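Local coordinates for putative aliphatic sulfonates-binding protein (Escherichia coli, PDB 2X26) that probably serves as the periplasmic binding protein of an ABC-type transport system for aliphatic sulfonates, at residues 225-228 with 229-232; 161-164 with 165-169. All coordinates share one frame; numbering follows the deposited sequence.

Both contacts are short helical stretches, and they come in series along the chain. Contact 2 lies on helix 162-169, directly after strand 155-159 of the five-stranded sheet that also holds strand 87-92. Contact 1 follows later, at the C-terminal end of helix 220-231. Their centres are about 15 Å apart, and their nearest atoms stay about 5 Å apart without touching. Helix 235-243 joins them: Leu-227, Ala-228 and Met-231 of contact 1 pack on it, and so do Pro-161, Ser-164 and Leu-168 of contact 2. Contact 1 also rests on helix 14-21, which follows a strand of the other five-stranded sheet. Helix 235-243 therefore lies between the two, in contact with both.

Contact 1 (225-228 with 229-232); sequences ALLA and KTMG
Leu-226 and Thr-230 meet one turn apart near the C-terminal end of helix 220-231. Thr-230 N donates to Leu-226 O at 3.0 Å. The threonine side chain leans on the same carbonyl. Its CB sits 3.8 Å from Leu-226 O. Beyond CB the chain forks. OG1 stands between the backbone N and the carbonyl carbon (chi1 60°), which turns it back to within 3.3 Å of Leu-226 O, a weak hydrogen bond at best, and an uncertain one, since the one proton has another acceptor nearby. OG1 also comes within 3.4 Å of Leu-227 CA. The methyl CG2 reaches CD1 of Leu-226 at 4.0 Å, the two side chains crossing at a slant. An alanine in place of Thr-230 would lack both branches and would probably leave CD1 of Leu-226 without its methyl neighbour and Leu-226 O with its backbone bond alone from this residue. Next along the helix, Met-231 N bonds to Leu-227 O at 2.8 Å, while CB and CG of the methionine lie close to that oxygen. Leu-226 and Leu-227 both pack on Leu-18 of helix 14-21, and Leu-227 also meets Ile-238 and Leu-242 of helix 235-243. Gly-232, with positive phi, is the C-prime residue of a Schellman motif. Its N makes a weak bond to Lys-229 O at 3.3 Å, and Leu-233 N turns back to Ala-228 O. The chemistry is therefore that of a helix end: carbonyls of the last turn are taken up by backbone N-H groups, and Thr-230 O is met by Lys-11 NZ.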
loop_
_atom_site.group_PDB
_atom_site.type_symbol
_atom_site.label_atom_id
_atom_site.label_comp_id
_atom_site.label_asym_id
_atom_site.label_seq_id
_atom_site.Cartn_x
_atom_site.Cartn_y
_atom_site.Cartn_z
ATOM N N ALA A 225 -15.976 0.023 -13.960
ATOM C CA ALA A 225 -16.921 1.117 -13.849
ATOM C C ALA A 225 -16.857 1.756 -12.449
ATOM O O ALA A 225 -16.800 3.000 -12.302
ATOM C CB ALA A 225 -18.326 0.611 -14.155
ATOM N N LEU A 226 -16.793 0.904 -11.420
ATOM C CA LEU A 226 -16.686 1.376 -10.036
ATOM C C LEU A 226 -15.451 2.230 -9.819
ATOM O O LEU A 226 -15.548 3.357 -9.331
ATOM C CB LEU A 226 -16.698 0.199 -9.076
ATOM C CG LEU A 226 -16.339 0.637 -7.671
ATOM C CD1 LEU A 226 -17.513 1.403 -7.061
ATOM C CD2 LEU A 226 -15.950 -0.586 -6.870
ATOM N N LEU A 227 -14.283 1.721 -10.209
ATOM C CA LEU A 227 -13.016 2.389 -9.925
ATOM C C LEU A 227 -12.841 3.618 -10.839
ATOM O O LEU A 227 -12.225 4.609 -10.433
ATOM C CB LEU A 227 -11.871 1.372 -10.111
ATOM C CG LEU A 227 -11.794 0.226 -9.103
ATOM C CD1 LEU A 227 -10.744 -0.808 -9.567
ATOM C CD2 LEU A 227 -11.444 0.757 -7.670
ATOM N N ALA A 228 -13.446 3.616 -12.045
ATOM C CA ALA A 228 -13.392 4.812 -12.874
ATOM C C ALA A 228 -14.105 5.924 -12.109
ATOM O O ALA A 228 -13.635 7.057 -12.100
ATOM C CB ALA A 228 -14.043 4.568 -14.257
ATOM N N LYS A 229 -15.229 5.597 -11.468
ATOM C CA LYS A 229 -16.004 6.580 -10.716
ATOM C C LYS A 229 -15.249 7.079 -9.480
ATOM O O LYS A 229 -15.134 8.283 -9.275
ATOM C CB LYS A 229 -17.328 5.946 -10.270
ATOM C CG LYS A 229 -18.240 6.907 -9.535
ATOM C CD LYS A 229 -19.655 6.285 -9.334
ATOM C CE LYS A 229 -20.168 5.577 -10.605
ATOM N NZ LYS A 229 -21.649 5.301 -10.514
ATOM N N THR A 230 -14.753 6.141 -8.678
ATOM C CA THR A 230 -14.121 6.448 -7.352
ATOM C C THR A 230 -12.771 7.138 -7.556
ATOM O O THR A 230 -12.411 8.106 -6.843
ATOM C CB THR A 230 -13.996 5.181 -6.445
ATOM O OG1 THR A 230 -13.194 4.182 -7.097
ATOM C CG2 THR A 230 -15.373 4.580 -6.053
ATOM N N MET A 231 -12.029 6.728 -8.575
ATOM C CA MET A 231 -10.767 7.378 -8.845
ATOM C C MET A 231 -10.903 8.624 -9.664
ATOM O O MET A 231 -9.972 9.417 -9.705
ATOM C CB MET A 231 -9.779 6.431 -9.553
ATOM C CG MET A 231 -9.394 5.300 -8.652
ATOM S SD MET A 231 -8.008 4.433 -9.433
ATOM C CE MET A 231 -7.584 3.239 -8.221
ATOM N N GLY A 232 -12.050 8.781 -10.341
ATOM C CA GLY A 232 -12.257 9.892 -11.247
ATOM C C GLY A 232 -11.413 9.838 -12.500
ATOM O O GLY A 232 -10.883 10.874 -12.948
#

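Contact 2 (161-164 with 165-169); sequences PYYS and AALLQ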
loop_
_atom_site.group_PDB
_atom_site.type_symbol
_atom_site.label_atom_id
_atom_site.label_comp_id
_atom_site.label_asym_id
_atom_site.label_seq_id
_atom_site.Cartn_x
_atom_site.Cartn_y
_atom_site.Cartn_z
ATOM N N PRO A 161 -2.062 5.215 -10.755
ATOM C CA PRO A 161 -2.525 5.287 -12.164
ATOM C C PRO A 161 -1.943 6.429 -13.018
ATOM O O PRO A 161 -2.305 6.554 -14.193
ATOM C CB PRO A 161 -4.036 5.542 -11.984
ATOM C CG PRO A 161 -4.063 6.499 -10.774
ATOM C CD PRO A 161 -3.123 5.693 -9.833
ATOM N N TYR A 162 -1.043 7.235 -12.465
ATOM C CA TYR A 162 -0.407 8.285 -13.253
ATOM C C TYR A 162 0.302 7.674 -14.456
ATOM O O TYR A 162 0.302 8.251 -15.541
ATOM C CB TYR A 162 0.656 9.019 -12.428
ATOM C CG TYR A 162 0.102 9.779 -11.229
ATOM C CD1 TYR A 162 0.317 9.314 -9.943
ATOM C CD2 TYR A 162 -0.593 10.967 -11.388
ATOM C CE1 TYR A 162 -0.172 9.990 -8.835
ATOM C CE2 TYR A 162 -1.102 11.662 -10.265
ATOM C CZ TYR A 162 -0.850 11.152 -8.993
ATOM O OH TYR A 162 -1.292 11.832 -7.874
ATOM N N TYR A 163 0.951 6.544 -14.198
ATOM C CA TYR A 163 1.690 5.827 -15.212
ATOM C C TYR A 163 0.717 5.499 -16.354
ATOM O O TYR A 163 0.984 5.888 -17.503
ATOM C CB TYR A 163 2.334 4.571 -14.609
ATOM C CG TYR A 163 2.633 3.455 -15.583
ATOM C CD1 TYR A 163 3.065 3.743 -16.890
ATOM C CD2 TYR A 163 2.530 2.116 -15.200
ATOM C CE1 TYR A 163 3.341 2.724 -17.803
ATOM C CE2 TYR A 163 2.827 1.091 -16.105
ATOM C CZ TYR A 163 3.217 1.400 -17.396
ATOM O OH TYR A 163 3.500 0.353 -18.272
ATOM N N SER A 164 -0.401 4.856 -16.037
ATOM C CA SER A 164 -1.311 4.409 -17.085
ATOM C C SER A 164 -1.886 5.618 -17.793
ATOM O O SER A 164 -2.072 5.583 -19.020
ATOM C CB SER A 164 -2.449 3.550 -16.569
ATOM O OG SER A 164 -2.003 2.252 -16.118
ATOM N N ALA A 165 -2.154 6.690 -17.046
ATOM C CA ALA A 165 -2.719 7.892 -17.693
ATOM C C ALA A 165 -1.738 8.486 -18.722
ATOM O O ALA A 165 -2.157 8.876 -19.831
ATOM C CB ALA A 165 -3.126 8.938 -16.643
ATOM N N ALA A 166 -0.450 8.554 -18.359
ATOM C CA ALA A 166 0.596 9.090 -19.238
ATOM C C ALA A 166 0.776 8.173 -20.444
ATOM O O ALA A 166 0.935 8.636 -21.589
ATOM C CB ALA A 166 1.914 9.205 -18.477
ATOM N N LEU A 167 0.774 6.878 -20.187
ATOM C CA LEU A 167 0.950 5.890 -21.233
ATOM C C LEU A 167 -0.098 6.013 -22.340
ATOM O O LEU A 167 0.241 5.958 -23.538
ATOM C CB LEU A 167 0.927 4.470 -20.624
ATOM C CG LEU A 167 1.230 3.285 -21.551
ATOM C CD1 LEU A 167 2.651 3.341 -22.120
ATOM C CD2 LEU A 167 0.998 1.968 -20.877
ATOM N N LEU A 168 -1.350 6.197 -21.944
ATOM C CA LEU A 168 -2.448 6.203 -22.914
ATOM C C LEU A 168 -2.525 7.485 -23.710
ATOM O O LEU A 168 -3.107 7.483 -24.808
ATOM C CB LEU A 168 -3.784 5.820 -22.291
ATOM C CG LEU A 168 -3.830 4.380 -21.738
ATOM C CD1 LEU A 168 -5.209 4.108 -21.183
ATOM C CD2 LEU A 168 -3.503 3.348 -22.801
ATOM N N GLN A 169 -1.935 8.553 -23.170
ATOM C CA GLN A 169 -1.830 9.848 -23.861
ATOM C C GLN A 169 -0.819 9.747 -24.990
ATOM O O GLN A 169 -0.809 10.572 -25.920
ATOM C CB GLN A 169 -1.444 10.981 -22.893
ATOM C CG GLN A 169 -1.455 12.393 -23.537
ATOM C CD GLN A 169 -1.280 13.538 -22.536
ATOM O OE1 GLN A 169 -0.189 13.748 -21.988
ATOM N NE2 GLN A 169 -2.352 14.304 -22.323
#
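This contact is a local one within the short alpha-helix 162-169, directly after strand 155-159 of a mixed five-stranded sheet in this periplasmic binding protein. Tyr-163 and Leu-167, one turn apart, carry the side-chain part. Four successive i to i+4 backbone bonds knit the turns, beginning with Ala-165 N to Pro-161 O at 2.9 Å. Pro-161 follows a cis peptide bond and stands just before the helix. The third bond joins Leu-167 N to Tyr-163 O, and the fourth joins Leu-168 N to Ser-164 O. Tyr-163 packs on Val-88 and Leu-90 of strand 87-92, and its ring stacks with that of His-244. The buried hydroxyl of Ser-164 is hydrogen-bonded to Asp-160 OD1 and Ser-240 OG. With OG beside the backbone N (chi1 -70°), it turns back toward the start of the helix, where Asp-160 lies. Leu-168 leans on Pro-236 and Val-237 of helix 235-243. Tyr-163 and Leu-167 point the same way, side by side. The leucine methyl CD2 approaches the ring obliquely, 3.9 Å from Tyr-163 CE1 and 4.0 Å from Tyr-163 OH.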